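Local coordinates for protein split-Soret cytochrome c (Desulfovibrio desulfuricans, PDB 1H21) that may take part in sulfate reduction as a dimeric electron-transfer cytochrome whose subunits share four heme c groups and each probably carry a [2Fe-2S] cluster, at residues G41-Y50 / F67-G77; I85-F96 / M108-Y116. All coordinates share one frame; numbering follows the deposited sequence.

Contact 1 (G41-Y50 / F67-G77); sequences GFGCGFGAFY and FPFAMLEANKG
F49 carries the middle of this contact. Its CG is anti to the backbone N (chi1 -173°), which swings the ring off helix 44-50 and onto L72. L72 CD1 sits over one face, 3.6 Å from the F49 ring centroid, as a CH-pi contact. F49 CE2 lies over one F67 face, 3.5 Å from F67 CE2, with the planes oblique at 33°. The F69 edge meets the edge of F49, while its face takes the edge of Y50 in a T-shaped pair with planes at 67°. F46 aims its edge at the backbone, with F46 CD1 3.3 Å from F69 O. F42 CD2 lies over the centre of one face of the F46 ring, and F42 CE2 touches A70 CB. E73 OE2 comes against F42 CD1, carboxylate and ring planes almost perpendicular, and forms a salt bridge with R102 of the second subunit. The extended K76 chain carries NZ to G41 O, where it gives a 2.8 Å hydrogen bond, tilted from the carbonyl plane. K76, L72 and N75 approach closely at G43 and G45, which lack side chains. An aromatic-rich helix start thus packs on a 3-10 segment, and the helix opens with C44, a probable [2Fe-2S] ligand.

Contact 2 (I85-F96 / M108-Y116); sequences ICGALYGAAATF and MVNELFRWY. Unlike the reference sequence in segment 85-96: C86 (reference Tyr).
The carbonyl oxygen of A92, whose methyl group rests on L112, receives T95 OG1 at 2.7 Å, in the carbonyl plane. The same oxygen lies 3.3 Å above the plane of the F96 ring, toward its rim. A92 O and A93 CA cover one face of F96, and M108 CE covers the opposite face. M108 CE is 3.8 Å from the F96 ring centroid and only 11° off the normal. The bend at chi3 (61°) turns this methyl back over the ring. M108 SD is also near, in an oblique Met-aromatic contact. L112 fits as a knob into the hole formed by L89, A92, A93 and F96. L112 CD2 is the branch that enters, 4.0 Å from A92 CB. L89 works between two rings: its CB is 3.7 Å from F113 CE1, and its CD1 lies over the face of Y116. F113 touches I85 CD1 through CZ, and V109 CG1 of its own helix lies over one face of its ring. Y116 OH has a hydrogen bond with S150 OG. The small A93 meets V109 CG2 through its CB at 3.9 Å. The helices run antiparallel, with axes 10.4 Å apart at closest approach. This is an antiparallel helical hairpin with L112 as a knob in a hole of the facing helix. Its first helix starts just after C86, a probable [2Fe-2S] ligand.

In the fold
From the N terminus, the chain passes helix 26-38 and enters 41-50, the start of helix 44-60. It turns back after this helix, and contact 1 closes the loop when 67-77 lies against the helix start. Helix 87-99 follows, and contact 2 closes a second, shorter loop with helix 102-118. The two loops stand in series. The two contacts touch each other: C44 CB is 3.3 Å from A88 N, and F49 packs on G91 and T95. Helix 87-99 thus lies against both 41-50 and 108-116. C44 comes near C171, and C86 near C147 and C171, at the probable cluster site. Both contacts also reach the second subunit, and N75 is hydrogen-bonded to Y90 of the second subunit.

Contact 1 (G41-Y50 / F67-G77)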
# COMPACT_ATOMS: atom_id res chain seq x y z
N GLY A 41 -2.00 -17.59 8.63
CA GLY A 41 -2.64 -16.31 8.86
C GLY A 41 -1.96 -15.18 8.12
O GLY A 41 -2.07 -14.03 8.57
N PHE A 42 -1.30 -15.49 7.00
CA PHE A 42 -0.58 -14.49 6.21
C PHE A 42 -1.44 -13.38 5.57
O PHE A 42 -0.95 -12.27 5.38
CB PHE A 42 0.33 -15.16 5.19
CG PHE A 42 1.58 -15.81 5.79
CD1 PHE A 42 1.91 -15.62 7.12
CD2 PHE A 42 2.40 -16.62 5.01
CE1 PHE A 42 3.05 -16.23 7.68
CE2 PHE A 42 3.53 -17.24 5.55
CZ PHE A 42 3.86 -17.05 6.89
N GLY A 43 -2.67 -13.70 5.18
CA GLY A 43 -3.56 -12.67 4.68
C GLY A 43 -3.74 -12.33 3.21
O GLY A 43 -3.21 -12.99 2.32
N CYS A 44 -4.50 -11.24 2.99
CA CYS A 44 -4.87 -10.75 1.67
C CYS A 44 -3.73 -10.59 0.69
O CYS A 44 -3.83 -11.05 -0.43
CB CYS A 44 -5.71 -9.44 1.73
SG CYS A 44 -5.99 -8.63 3.32
N GLY A 45 -2.66 -9.92 1.09
CA GLY A 45 -1.56 -9.71 0.18
C GLY A 45 -0.85 -11.01 -0.19
O GLY A 45 -0.55 -11.27 -1.36
N PHE A 46 -0.61 -11.84 0.81
CA PHE A 46 0.08 -13.10 0.57
C PHE A 46 -0.73 -14.01 -0.35
O PHE A 46 -0.26 -14.38 -1.42
CB PHE A 46 0.39 -13.77 1.91
CG PHE A 46 1.05 -15.10 1.77
CD1 PHE A 46 2.44 -15.20 1.68
CD2 PHE A 46 0.29 -16.27 1.75
CE1 PHE A 46 3.06 -16.45 1.58
CE2 PHE A 46 0.89 -17.53 1.65
CZ PHE A 46 2.28 -17.62 1.56
N GLY A 47 -1.97 -14.30 0.02
CA GLY A 47 -2.80 -15.15 -0.82
C GLY A 47 -2.88 -14.71 -2.28
O GLY A 47 -2.67 -15.53 -3.17
N ALA A 48 -3.16 -13.44 -2.52
CA ALA A 48 -3.26 -12.94 -3.88
C ALA A 48 -1.92 -12.99 -4.60
O ALA A 48 -1.83 -13.49 -5.72
CB ALA A 48 -3.79 -11.52 -3.88
N PHE A 49 -0.87 -12.49 -3.96
CA PHE A 49 0.44 -12.50 -4.60
C PHE A 49 0.82 -13.92 -4.98
O PHE A 49 1.14 -14.22 -6.13
CB PHE A 49 1.52 -11.91 -3.69
CG PHE A 49 2.83 -11.75 -4.39
CD1 PHE A 49 3.08 -10.61 -5.15
CD2 PHE A 49 3.79 -12.76 -4.34
CE1 PHE A 49 4.28 -10.47 -5.88
CE2 PHE A 49 4.99 -12.64 -5.06
CZ PHE A 49 5.24 -11.49 -5.83
N TYR A 50 0.77 -14.81 -4.00
CA TYR A 50 1.11 -16.19 -4.27
C TYR A 50 0.27 -16.82 -5.38
O TYR A 50 0.82 -17.48 -6.26
CB TYR A 50 1.03 -17.03 -3.01
CG TYR A 50 1.60 -18.41 -3.21
CD1 TYR A 50 2.91 -18.68 -2.85
CD2 TYR A 50 0.84 -19.44 -3.77
CE1 TYR A 50 3.46 -19.95 -3.02
CE2 TYR A 50 1.38 -20.72 -3.95
CZ TYR A 50 2.69 -20.96 -3.57
OH TYR A 50 3.25 -22.21 -3.69
N PHE A 67 11.08 -16.35 -4.96
CA PHE A 67 10.54 -15.19 -4.25
C PHE A 67 10.21 -15.44 -2.77
O PHE A 67 9.68 -16.50 -2.40
CB PHE A 67 9.30 -14.67 -4.98
CG PHE A 67 8.90 -13.29 -4.58
CD1 PHE A 67 9.36 -12.19 -5.30
CD2 PHE A 67 8.07 -13.09 -3.47
CE1 PHE A 67 8.99 -10.89 -4.93
CE2 PHE A 67 7.70 -11.81 -3.09
CZ PHE A 67 8.16 -10.70 -3.82
N PRO A 68 10.59 -14.49 -1.89
CA PRO A 68 10.31 -14.60 -0.44
C PRO A 68 8.83 -14.23 -0.19
O PRO A 68 8.51 -13.15 0.31
CB PRO A 68 11.28 -13.57 0.16
CG PRO A 68 11.44 -12.54 -0.93
CD PRO A 68 11.49 -13.35 -2.19
N PHE A 69 7.93 -15.16 -0.52
CA PHE A 69 6.48 -14.93 -0.43
C PHE A 69 5.89 -14.31 0.82
O PHE A 69 5.06 -13.41 0.73
CB PHE A 69 5.70 -16.20 -0.80
CG PHE A 69 5.98 -16.69 -2.18
CD1 PHE A 69 6.77 -17.82 -2.38
CD2 PHE A 69 5.52 -16.01 -3.28
CE1 PHE A 69 7.09 -18.24 -3.65
CE2 PHE A 69 5.84 -16.43 -4.57
CZ PHE A 69 6.63 -17.54 -4.74
N ALA A 70 6.32 -14.78 1.98
CA ALA A 70 5.79 -14.26 3.23
C ALA A 70 6.03 -12.76 3.39
O ALA A 70 5.40 -12.14 4.24
CB ALA A 70 6.34 -15.01 4.39
N MET A 71 6.89 -12.18 2.56
CA MET A 71 7.14 -10.74 2.64
C MET A 71 5.80 -10.03 2.48
O MET A 71 5.58 -8.95 3.05
CB MET A 71 8.10 -10.26 1.55
CG MET A 71 8.40 -8.74 1.61
SD MET A 71 9.35 -8.07 0.22
CE MET A 71 8.10 -7.38 -0.79
N LEU A 72 4.88 -10.66 1.74
CA LEU A 72 3.57 -10.07 1.52
C LEU A 72 2.65 -10.12 2.71
O LEU A 72 1.54 -9.60 2.65
CB LEU A 72 2.92 -10.59 0.25
CG LEU A 72 3.61 -9.83 -0.86
CD1 LEU A 72 4.51 -10.77 -1.62
CD2 LEU A 72 2.62 -9.15 -1.77
N GLU A 73 3.12 -10.69 3.81
CA GLU A 73 2.32 -10.70 5.04
C GLU A 73 2.24 -9.23 5.50
O GLU A 73 1.28 -8.79 6.13
CB GLU A 73 3.00 -11.56 6.12
CG GLU A 73 2.21 -11.67 7.43
CD GLU A 73 3.06 -12.14 8.59
OE1 GLU A 73 4.17 -11.58 8.78
OE2 GLU A 73 2.62 -13.04 9.35
N ALA A 74 3.23 -8.45 5.07
CA ALA A 74 3.34 -7.03 5.38
C ALA A 74 2.07 -6.27 5.06
O ALA A 74 1.75 -5.29 5.72
CB ALA A 74 4.52 -6.43 4.61
N ASN A 75 1.34 -6.74 4.06
CA ASN A 75 0.13 -6.07 3.61
C ASN A 75 -1.16 -6.46 4.31
O ASN A 75 -2.24 -5.96 3.98
CB ASN A 75 -0.05 -6.30 2.13
CG ASN A 75 0.93 -5.55 1.31
OD1 ASN A 75 0.67 -4.42 0.90
ND2 ASN A 75 2.06 -6.18 1.01
N LYS A 76 -1.06 -7.37 5.27
CA LYS A 76 -2.27 -7.79 5.96
C LYS A 76 -2.88 -6.60 6.69
O LYS A 76 -2.16 -5.74 7.22
CB LYS A 76 -1.96 -8.94 6.92
CG LYS A 76 -3.15 -9.86 7.19
CD LYS A 76 -2.86 -10.85 8.31
CE LYS A 76 -4.15 -11.34 8.93
NZ LYS A 76 -3.97 -12.43 9.91
N GLY A 77 -4.21 -6.49 6.62
CA GLY A 77 -4.93 -5.41 7.29
C GLY A 77 -4.59 -4.01 6.80
O GLY A 77 -4.73 -3.03 7.53

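Contact 2 (I85-F96 / M108-Y116)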
# COMPACT_ATOMS: atom_id res chain seq x y z
N ILE A 85 -4.12 0.68 1.75
CA ILE A 85 -4.43 -0.08 0.56
C ILE A 85 -4.86 -1.51 0.92
O ILE A 85 -4.25 -2.13 1.80
CB ILE A 85 -3.19 -0.13 -0.38
CG1 ILE A 85 -3.48 -0.95 -1.64
CG2 ILE A 85 -2.02 -0.73 0.35
CD1 ILE A 85 -4.60 -0.41 -2.50
N CYS A 86 -5.93 -2.00 0.31
CA CYS A 86 -6.35 -3.37 0.58
C CYS A 86 -5.27 -4.34 0.10
O CYS A 86 -4.85 -4.30 -1.06
CB CYS A 86 -7.71 -3.67 -0.03
SG CYS A 86 -8.97 -3.81 1.30
N GLY A 87 -4.75 -5.13 1.03
CA GLY A 87 -3.67 -6.06 0.73
C GLY A 87 -3.82 -6.93 -0.51
O GLY A 87 -2.85 -7.19 -1.22
N ALA A 88 -5.03 -7.42 -0.74
CA ALA A 88 -5.28 -8.25 -1.90
C ALA A 88 -4.97 -7.46 -3.16
O ALA A 88 -4.36 -7.98 -4.09
CB ALA A 88 -6.72 -8.72 -1.92
N LEU A 89 -5.35 -6.19 -3.16
CA LEU A 89 -5.13 -5.32 -4.30
C LEU A 89 -3.65 -5.08 -4.55
O LEU A 89 -3.18 -5.14 -5.70
CB LEU A 89 -5.87 -3.99 -4.14
CG LEU A 89 -7.40 -3.96 -4.20
CD1 LEU A 89 -7.80 -2.51 -4.20
CD2 LEU A 89 -7.92 -4.60 -5.45
N TYR A 90 -2.89 -4.83 -3.49
CA TYR A 90 -1.46 -4.61 -3.67
C TYR A 90 -0.78 -5.90 -4.15
O TYR A 90 -0.02 -5.89 -5.12
CB TYR A 90 -0.77 -4.13 -2.40
CG TYR A 90 0.68 -3.93 -2.68
CD1 TYR A 90 1.10 -2.86 -3.47
CD2 TYR A 90 1.62 -4.86 -2.25
CE1 TYR A 90 2.43 -2.73 -3.83
CE2 TYR A 90 2.98 -4.73 -2.62
CZ TYR A 90 3.36 -3.67 -3.41
OH TYR A 90 4.66 -3.53 -3.76
N GLY A 91 -1.03 -6.98 -3.43
CA GLY A 91 -0.45 -8.26 -3.80
C GLY A 91 -0.64 -8.57 -5.28
O GLY A 91 0.28 -9.04 -5.93
N ALA A 92 -1.83 -8.29 -5.81
CA ALA A 92 -2.12 -8.56 -7.21
C ALA A 92 -1.44 -7.57 -8.13
O ALA A 92 -0.80 -7.97 -9.10
CB ALA A 92 -3.63 -8.58 -7.45
N ALA A 93 -1.53 -6.28 -7.83
CA ALA A 93 -0.92 -5.29 -8.70
C ALA A 93 0.60 -5.35 -8.70
O ALA A 93 1.24 -4.98 -9.68
CB ALA A 93 -1.39 -3.91 -8.32
N ALA A 94 1.18 -5.80 -7.60
CA ALA A 94 2.63 -5.85 -7.47
C ALA A 94 3.24 -6.80 -8.45
O ALA A 94 4.36 -6.57 -8.94
CB ALA A 94 3.03 -6.24 -6.06
N THR A 95 2.52 -7.89 -8.72
CA THR A 95 2.98 -8.92 -9.66
C THR A 95 3.20 -8.33 -11.06
O THR A 95 4.15 -8.69 -11.75
CB THR A 95 2.01 -10.13 -9.75
OG1 THR A 95 0.79 -9.74 -10.39
CG2 THR A 95 1.67 -10.67 -8.40
N PHE A 96 2.37 -7.36 -11.43
CA PHE A 96 2.48 -6.75 -12.75
C PHE A 96 3.85 -6.11 -12.94
O PHE A 96 4.37 -6.06 -14.07
CB PHE A 96 1.42 -5.66 -12.97
CG PHE A 96 0.02 -6.12 -12.75
CD1 PHE A 96 -0.28 -7.48 -12.57
CD2 PHE A 96 -1.01 -5.19 -12.72
CE1 PHE A 96 -1.57 -7.91 -12.39
CE2 PHE A 96 -2.33 -5.60 -12.54
CZ PHE A 96 -2.61 -6.96 -12.37
N MET A 108 -3.45 -1.26 -16.38
CA MET A 108 -3.78 -2.55 -15.77
C MET A 108 -4.28 -2.34 -14.32
O MET A 108 -5.29 -2.89 -13.92
CB MET A 108 -2.56 -3.49 -15.77
CG MET A 108 -1.97 -3.80 -17.16
SD MET A 108 -0.52 -4.93 -17.07
CE MET A 108 -1.25 -6.35 -16.34
N VAL A 109 -3.55 -1.55 -13.55
CA VAL A 109 -3.93 -1.27 -12.17
C VAL A 109 -5.20 -0.41 -12.16
O VAL A 109 -6.04 -0.54 -11.26
CB VAL A 109 -2.78 -0.54 -11.43
CG1 VAL A 109 -3.23 -0.04 -10.05
CG2 VAL A 109 -1.60 -1.47 -11.31
N ASN A 110 -5.36 0.45 -13.16
CA ASN A 110 -6.54 1.30 -13.23
C ASN A 110 -7.79 0.43 -13.35
O ASN A 110 -8.81 0.71 -12.71
CB ASN A 110 -6.48 2.26 -14.41
CG ASN A 110 -5.59 3.46 -14.14
OD1 ASN A 110 -5.15 3.69 -13.01
ND2 ASN A 110 -5.33 4.25 -15.17
N GLU A 111 -7.70 -0.61 -14.16
CA GLU A 111 -8.83 -1.51 -14.34
C GLU A 111 -9.08 -2.32 -13.07
O GLU A 111 -10.22 -2.43 -12.60
CB GLU A 111 -8.59 -2.46 -15.54
CG GLU A 111 -9.44 -3.72 -15.47
CD GLU A 111 -9.91 -4.22 -16.80
OE1 GLU A 111 -9.72 -3.53 -17.82
OE2 GLU A 111 -10.52 -5.32 -16.82
N LEU A 112 -8.02 -2.88 -12.51
CA LEU A 112 -8.13 -3.65 -11.28
C LEU A 112 -8.74 -2.81 -10.15
O LEU A 112 -9.72 -3.23 -9.53
CB LEU A 112 -6.76 -4.18 -10.88
CG LEU A 112 -6.69 -5.01 -9.62
CD1 LEU A 112 -7.64 -6.21 -9.75
CD2 LEU A 112 -5.24 -5.43 -9.40
N PHE A 113 -8.22 -1.60 -9.95
CA PHE A 113 -8.69 -0.70 -8.90
C PHE A 113 -10.10 -0.10 -9.13
O PHE A 113 -10.91 -0.08 -8.20
CB PHE A 113 -7.66 0.41 -8.63
CG PHE A 113 -6.44 -0.05 -7.88
CD1 PHE A 113 -6.13 -1.41 -7.76
CD2 PHE A 113 -5.59 0.87 -7.29
CE1 PHE A 113 -4.99 -1.84 -7.08
CE2 PHE A 113 -4.45 0.46 -6.60
CZ PHE A 113 -4.15 -0.90 -6.50
N ARG A 114 -10.40 0.39 -10.33
CA ARG A 114 -11.73 0.95 -10.64
C ARG A 114 -12.80 -0.14 -10.54
O ARG A 114 -13.91 0.09 -10.06
CB ARG A 114 -11.74 1.55 -12.04
CG ARG A 114 -10.93 2.82 -12.15
CD ARG A 114 -10.80 3.33 -13.56
NE ARG A 114 -9.84 4.42 -13.62
CZ ARG A 114 -9.27 4.90 -14.74
NH1 ARG A 114 -9.56 4.38 -15.93
NH2 ARG A 114 -8.43 5.92 -14.65
N TRP A 115 -12.42 -1.36 -10.93
CA TRP A 115 -13.32 -2.49 -10.88
C TRP A 115 -13.70 -2.72 -9.43
O TRP A 115 -14.88 -2.86 -9.10
CB TRP A 115 -12.64 -3.72 -11.47
CG TRP A 115 -13.28 -5.03 -11.10
CD1 TRP A 115 -14.39 -5.61 -11.66
CD2 TRP A 115 -12.86 -5.92 -10.05
NE1 TRP A 115 -14.68 -6.79 -11.02
CE2 TRP A 115 -13.76 -7.01 -10.03
CE3 TRP A 115 -11.81 -5.89 -9.12
CZ2 TRP A 115 -13.65 -8.05 -9.12
CZ3 TRP A 115 -11.70 -6.93 -8.22
CH2 TRP A 115 -12.61 -8.00 -8.22
N TYR A 116 -12.68 -2.75 -8.57
CA TYR A 116 -12.87 -2.97 -7.14
C TYR A 116 -13.80 -1.95 -6.50
O TYR A 116 -14.70 -2.33 -5.74
CB TYR A 116 -11.53 -3.00 -6.39
CG TYR A 116 -11.69 -3.36 -4.93
CD1 TYR A 116 -11.69 -4.68 -4.52
CD2 TYR A 116 -11.87 -2.37 -3.96
CE1 TYR A 116 -11.87 -5.02 -3.18
CE2 TYR A 116 -12.05 -2.69 -2.63
CZ TYR A 116 -12.05 -4.02 -2.24
OH TYR A 116 -12.25 -4.35 -0.92